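Local coordinates for reticulocyte-binding protein 2a (Plasmodium vivax, PDB 4Z8N) that probably binds a receptor on young red blood cells through this erythrocyte-binding domain during invasion by the malaria parasite, at residues Val83-Glu88 / Lys278-Leu283; Ser202-Leu207 / Asn286-Leu291. One frame throughout, in Å; residues are numbered along the deposited sequence.

Contact 1 (Val83-Glu88 / Lys278-Leu283); sequences VLEYPE and KEKGKL
Leu-283 reaches from helix 246-297 to the end of helix 71-85 and packs against Glu-85 and Tyr-86. Its two methyls make the tight part. CD2 lies 3.6 Å from Glu-85 CB and also sits over the Tyr-86 ring, an off-centre CH-pi contact 4.2 Å from the centroid. CD1 meets the ring obliquely, 3.6 Å from Tyr-86 CE2.

Beside this apolar packing, Glu-85, Lys-280 and Glu-279 form a salt-bridge network within the Rh5 coiled-coil domain. Lys-280 NZ donates to Glu-85 OE2 at 2.6 Å, on the syn lone pair, and the two side chains cross at about a right angle. The lysine chain bends at chi2 (-65°), which brings CD to 3.4 Å from Glu-85 OE2. NZ has a second, weak bond to Glu-279 OE2 at 3.5 Å. Glu-85 OE1 and Glu-279 OE2 stand 4.2 Å apart, and Glu-210 is near Glu-85; the lysine charge probably eases the repulsion. Glu-279 has its stronger partner in Arg-6.

Tyr-86, at the margin and partly exposed, makes the looser border. Helix 199-237 covers the buried side, where Leu-207 touches both Lys-280 and Leu-283, and helix 94-115 packs on Leu-84.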
loop_
_atom_site.group_PDB
_atom_site.type_symbol
_atom_site.label_atom_id
_atom_site.label_comp_id
_atom_site.label_asym_id
_atom_site.label_seq_id
_atom_site.Cartn_x
_atom_site.Cartn_y
_atom_site.Cartn_z
ATOM N N VAL A 83 1.082 6.993 -23.442
ATOM C CA VAL A 83 1.254 6.587 -24.835
ATOM C C VAL A 83 0.748 5.163 -25.060
ATOM O O VAL A 83 0.084 4.876 -26.059
ATOM C CB VAL A 83 2.732 6.669 -25.281
ATOM C CG1 VAL A 83 2.871 6.250 -26.739
ATOM C CG2 VAL A 83 3.277 8.073 -25.080
ATOM N N LEU A 84 1.057 4.277 -24.120
ATOM C CA LEU A 84 0.698 2.868 -24.238
ATOM C C LEU A 84 -0.798 2.622 -24.046
ATOM O O LEU A 84 -1.329 1.612 -24.509
ATOM C CB LEU A 84 1.493 2.037 -23.228
ATOM C CG LEU A 84 3.010 2.006 -23.413
ATOM C CD1 LEU A 84 3.673 1.329 -22.226
ATOM C CD2 LEU A 84 3.381 1.296 -24.709
ATOM N N GLU A 85 -1.472 3.543 -23.362
ATOM C CA GLU A 85 -2.904 3.403 -23.102
ATOM C C GLU A 85 -3.739 4.034 -24.204
ATOM O O GLU A 85 -4.882 3.636 -24.439
ATOM C CB GLU A 85 -3.272 4.026 -21.756
ATOM C CG GLU A 85 -2.821 3.218 -20.554
ATOM C CD GLU A 85 -3.284 3.822 -19.243
ATOM O OE1 GLU A 85 -3.734 4.987 -19.250
ATOM O OE2 GLU A 85 -3.206 3.127 -18.210
ATOM N N TYR A 86 -3.163 5.023 -24.877
ATOM C CA TYR A 86 -3.854 5.707 -25.961
ATOM C C TYR A 86 -2.991 5.781 -27.218
ATOM O O TYR A 86 -2.629 6.871 -27.656
ATOM C CB TYR A 86 -4.267 7.114 -25.517
ATOM C CG TYR A 86 -5.205 7.123 -24.328
ATOM C CD1 TYR A 86 -4.713 7.122 -23.029
ATOM C CD2 TYR A 86 -6.582 7.124 -24.507
ATOM C CE1 TYR A 86 -5.568 7.126 -21.940
ATOM C CE2 TYR A 86 -7.444 7.130 -23.425
ATOM C CZ TYR A 86 -6.932 7.130 -22.145
ATOM O OH TYR A 86 -7.790 7.136 -21.068
ATOM N N PRO A 87 -2.666 4.616 -27.808
ATOM C CA PRO A 87 -1.762 4.601 -28.963
ATOM C C PRO A 87 -2.386 5.189 -30.226
ATOM O O PRO A 87 -1.682 5.817 -31.017
ATOM C CB PRO A 87 -1.462 3.110 -29.154
ATOM C CG PRO A 87 -2.659 2.415 -28.604
ATOM C CD PRO A 87 -3.127 3.260 -27.450
ATOM N N GLU A 88 -3.685 4.978 -30.410
ATOM C CA GLU A 88 -4.375 5.455 -31.601
ATOM C C GLU A 88 -4.396 6.980 -31.638
ATOM O O GLU A 88 -4.149 7.586 -32.678
ATOM C CB GLU A 88 -5.802 4.903 -31.660
ATOM C CG GLU A 88 -5.900 3.382 -31.574
ATOM C CD GLU A 88 -6.156 2.880 -30.158
ATOM O OE1 GLU A 88 -5.877 3.625 -29.194
ATOM O OE2 GLU A 88 -6.650 1.741 -30.010
ATOM N N LYS A 278 -11.276 1.407 -11.833
ATOM C CA LYS A 278 -12.406 2.004 -12.540
ATOM C C LYS A 278 -11.940 2.794 -13.758
ATOM O O LYS A 278 -12.520 2.683 -14.839
ATOM C CB LYS A 278 -13.206 2.913 -11.599
ATOM C CG LYS A 278 -14.193 3.844 -12.293
ATOM C CD LYS A 278 -15.262 3.074 -13.054
ATOM C CE LYS A 278 -16.302 4.017 -13.637
ATOM N NZ LYS A 278 -17.016 3.409 -14.791
ATOM N N GLU A 279 -10.895 3.592 -13.572
ATOM C CA GLU A 279 -10.331 4.382 -14.659
ATOM C C GLU A 279 -9.821 3.486 -15.783
ATOM O O GLU A 279 -10.117 3.719 -16.953
ATOM C CB GLU A 279 -9.196 5.274 -14.149
ATOM C CG GLU A 279 -8.500 6.064 -15.248
ATOM C CD GLU A 279 -6.996 6.140 -15.058
ATOM O OE1 GLU A 279 -6.550 6.371 -13.915
ATOM O OE2 GLU A 279 -6.257 5.962 -16.050
ATOM N N LYS A 280 -9.058 2.460 -15.416
ATOM C CA LYS A 280 -8.481 1.545 -16.397
ATOM C C LYS A 280 -9.567 0.698 -17.049
ATOM O O LYS A 280 -9.512 0.419 -18.245
ATOM C CB LYS A 280 -7.436 0.636 -15.746
ATOM C CG LYS A 280 -6.345 1.352 -14.962
ATOM C CD LYS A 280 -5.468 2.217 -15.838
ATOM C CE LYS A 280 -4.253 2.707 -15.062
ATOM N NZ LYS A 280 -3.551 3.803 -15.773
ATOM N N GLY A 281 -10.548 0.288 -16.251
ATOM C CA GLY A 281 -11.658 -0.517 -16.733
ATOM C C GLY A 281 -12.463 0.179 -17.813
ATOM O O GLY A 281 -12.790 -0.420 -18.838
ATOM N N LYS A 282 -12.777 1.450 -17.589
ATOM C CA LYS A 282 -13.493 2.244 -18.583
ATOM C C LYS A 282 -12.731 2.277 -19.905
ATOM O O LYS A 282 -13.320 2.125 -20.976
ATOM C CB LYS A 282 -13.724 3.670 -18.076
ATOM C CG LYS A 282 -14.118 4.648 -19.171
ATOM C CD LYS A 282 -14.528 6.000 -18.608
ATOM C CE LYS A 282 -14.848 6.983 -19.727
ATOM N NZ LYS A 282 -15.410 8.264 -19.214
ATOM N N LEU A 283 -11.417 2.469 -19.821
ATOM C CA LEU A 283 -10.571 2.507 -21.009
ATOM C C LEU A 283 -10.534 1.151 -21.700
ATOM O O LEU A 283 -10.588 1.070 -22.929
ATOM C CB LEU A 283 -9.152 2.949 -20.646
ATOM C CG LEU A 283 -8.132 2.965 -21.788
ATOM C CD1 LEU A 283 -8.622 3.807 -22.959
ATOM C CD2 LEU A 283 -6.793 3.478 -21.289
#

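Contact 2 (Ser202-Leu207 / Asn286-Leu291); sequences SAINFL and NLYNKL
Ile-204 and Leu-287 lie side by side, pointing opposite ways, where helices 199-237 and 246-297 pack together. The pair belongs to the alpha-helical, Rh5-type coiled-coil domain. The two short segments run nearly antiparallel, at 155°, with their axes 9.8 Å apart. No hydrogen bond joins them, and the contact is made by apolar side-chain atoms.

Ile-204 buries the most area in this contact, and its branches spread over three residues. CG1 lies alongside the base of Leu-287, 3.6 Å from its CB. The ethyl arm is extended (chi2 178°) and carries CD1 on to Leu-291, which it crosses at about a right angle. The gap from Ile-204 CD1 to Leu-291 CD2 is 3.7 Å. CG2 points to the tyrosine ring instead and meets Tyr-288 CE1 obliquely.

Leu-287 answers from the other helix. Its two methyls part at CG. CD2 touches Ala-203 CB at 3.8 Å. CD1 goes to Leu-207, whose side chain it crosses obliquely. Leu-287 therefore bridges successive turns of helix 199-237, while Ile-204 spans Leu-287, Tyr-288 and Leu-291.

Tyr-288 borders this apolar patch. It is partly exposed, and its OH is hydrogen-bonded to Gln-208, one residue beyond Leu-207 on the facing helix. Helix 168-194 adds a third wall, with Met-188 touching both Ile-204 and Leu-291. Tyr-97 of helix 94-115 packs on Ala-203. The contact is plain packing, away from the disulfides, and joins long helices of the bundle. At its Leu-207 end, the closest approach is methyl to methyl, with Leu-207 CD2 3.6 Å from Leu-287 CD1.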
loop_
_atom_site.group_PDB
_atom_site.type_symbol
_atom_site.label_atom_id
_atom_site.label_comp_id
_atom_site.label_asym_id
_atom_site.label_seq_id
_atom_site.Cartn_x
_atom_site.Cartn_y
_atom_site.Cartn_z
ATOM N N SER A 202 -2.388 -4.498 -28.835
ATOM C CA SER A 202 -1.264 -4.321 -27.926
ATOM C C SER A 202 -1.677 -3.541 -26.681
ATOM O O SER A 202 -1.242 -3.854 -25.573
ATOM C CB SER A 202 -0.110 -3.613 -28.636
ATOM O OG SER A 202 0.330 -4.358 -29.757
ATOM N N ALA A 203 -2.527 -2.535 -26.864
ATOM C CA ALA A 203 -2.993 -1.707 -25.752
ATOM C C ALA A 203 -3.876 -2.487 -24.769
ATOM O O ALA A 203 -3.782 -2.306 -23.558
ATOM C CB ALA A 203 -3.744 -0.487 -26.285
ATOM N N ILE A 204 -4.737 -3.344 -25.312
ATOM C CA ILE A 204 -5.646 -4.182 -24.532
ATOM C C ILE A 204 -4.852 -5.115 -23.624
ATOM O O ILE A 204 -5.067 -5.207 -22.410
ATOM C CB ILE A 204 -6.547 -5.007 -25.474
ATOM C CG1 ILE A 204 -7.567 -4.103 -26.153
ATOM C CG2 ILE A 204 -7.255 -6.119 -24.748
ATOM C CD1 ILE A 204 -8.456 -4.829 -27.127
ATOM N N ASN A 205 -3.953 -5.830 -24.279
ATOM C CA ASN A 205 -2.860 -6.586 -23.701
ATOM C C ASN A 205 -2.053 -5.889 -22.612
ATOM O O ASN A 205 -1.823 -6.483 -21.571
ATOM C CB ASN A 205 -1.997 -6.957 -24.884
ATOM C CG ASN A 205 -2.384 -8.279 -25.481
ATOM O OD1 ASN A 205 -1.809 -9.276 -25.078
ATOM N ND2 ASN A 205 -3.580 -8.335 -26.148
ATOM N N PHE A 206 -1.648 -4.638 -22.825
ATOM C CA PHE A 206 -0.961 -3.867 -21.779
ATOM C C PHE A 206 -1.868 -3.461 -20.604
ATOM O O PHE A 206 -1.484 -3.560 -19.431
ATOM C CB PHE A 206 -0.342 -2.618 -22.394
ATOM C CG PHE A 206 0.181 -1.638 -21.388
ATOM C CD1 PHE A 206 1.368 -1.883 -20.720
ATOM C CD2 PHE A 206 -0.503 -0.462 -21.127
ATOM C CE1 PHE A 206 1.859 -0.982 -19.809
ATOM C CE2 PHE A 206 -0.017 0.443 -20.215
ATOM C CZ PHE A 206 1.165 0.184 -19.554
ATOM N N LEU A 207 -3.061 -2.978 -20.939
ATOM C CA LEU A 207 -4.033 -2.521 -19.946
ATOM C C LEU A 207 -4.559 -3.659 -19.064
ATOM O O LEU A 207 -4.630 -3.511 -17.848
ATOM C CB LEU A 207 -5.197 -1.817 -20.641
ATOM C CG LEU A 207 -6.173 -1.077 -19.731
ATOM C CD1 LEU A 207 -5.431 -0.220 -18.722
ATOM C CD2 LEU A 207 -7.084 -0.226 -20.570
ATOM N N ASN A 286 -13.599 0.460 -23.723
ATOM C CA ASN A 286 -13.514 1.226 -24.961
ATOM C C ASN A 286 -12.551 0.581 -25.953
ATOM O O ASN A 286 -12.805 0.574 -27.157
ATOM C CB ASN A 286 -13.082 2.666 -24.674
ATOM C CG ASN A 286 -14.183 3.488 -24.041
ATOM O OD1 ASN A 286 -15.363 3.296 -24.335
ATOM N ND2 ASN A 286 -13.803 4.415 -23.171
ATOM N N LEU A 287 -11.448 0.047 -25.437
ATOM C CA LEU A 287 -10.467 -0.651 -26.261
ATOM C C LEU A 287 -11.069 -1.905 -26.887
ATOM O O LEU A 287 -10.823 -2.199 -28.057
ATOM C CB LEU A 287 -9.233 -1.015 -25.432
ATOM C CG LEU A 287 -8.188 0.092 -25.261
ATOM C CD1 LEU A 287 -7.177 -0.292 -24.200
ATOM C CD2 LEU A 287 -7.485 0.368 -26.580
ATOM N N TYR A 288 -11.858 -2.639 -26.106
ATOM C CA TYR A 288 -12.565 -3.812 -26.615
ATOM C C TYR A 288 -13.500 -3.438 -27.764
ATOM O O TYR A 288 -13.537 -4.119 -28.788
ATOM C CB TYR A 288 -13.368 -4.490 -25.504
ATOM C CG TYR A 288 -12.560 -5.348 -24.552
ATOM C CD1 TYR A 288 -11.455 -6.068 -24.990
ATOM C CD2 TYR A 288 -12.915 -5.444 -23.214
ATOM C CE1 TYR A 288 -10.723 -6.856 -24.115
ATOM C CE2 TYR A 288 -12.193 -6.229 -22.334
ATOM C CZ TYR A 288 -11.099 -6.931 -22.787
ATOM O OH TYR A 288 -10.383 -7.708 -21.903
ATOM N N ASN A 289 -14.255 -2.356 -27.587
ATOM C CA ASN A 289 -15.189 -1.898 -28.612
ATOM C C ASN A 289 -14.486 -1.420 -29.877
ATOM O O ASN A 289 -14.997 -1.594 -30.983
ATOM C CB ASN A 289 -16.080 -0.783 -28.061
ATOM C CG ASN A 289 -17.286 -1.319 -27.316
ATOM O OD1 ASN A 289 -18.256 -1.771 -27.926
ATOM N ND2 ASN A 289 -17.233 -1.272 -25.993
ATOM N N LYS A 290 -13.319 -0.811 -29.707
ATOM C CA LYS A 290 -12.520 -0.368 -30.841
ATOM C C LYS A 290 -12.064 -1.573 -31.659
ATOM O O LYS A 290 -12.101 -1.551 -32.889
ATOM C CB LYS A 290 -11.317 0.450 -30.362
ATOM C CG LYS A 290 -10.323 0.823 -31.452
ATOM C CD LYS A 290 -10.860 1.914 -32.361
ATOM C CE LYS A 290 -9.796 2.364 -33.349
ATOM N NZ LYS A 290 -10.277 3.462 -34.226
ATOM N N LEU A 291 -11.652 -2.630 -30.963
ATOM C CA LEU A 291 -11.174 -3.845 -31.616
ATOM C C LEU A 291 -12.289 -4.545 -32.388
ATOM O O LEU A 291 -12.038 -5.171 -33.419
ATOM C CB LEU A 291 -10.565 -4.803 -30.586
ATOM C CG LEU A 291 -9.942 -6.080 -31.156
ATOM C CD1 LEU A 291 -8.949 -5.741 -32.261
ATOM C CD2 LEU A 291 -9.270 -6.896 -30.066
#

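The centres of contacts 1 and 2 are about 8 Å apart, on the same side of the chain's centre. Both use helix 246-297, contact 1 at 278-283 and contact 2 a little further on, at 286-291. Along the chain the order is 83-88, 202-207, 278-283, 286-291, so their segments alternate along the chain. They also touch directly. Leu-84 O lies 3.7 Å from Ala-203 CB, and Leu-84 CB lies 3.7 Å from Phe-206 CE2. Helices 71-85, 199-237 and 246-297 thus pack against one another here. Distant parts of the sequence are joined within the helical erythrocyte-binding domain.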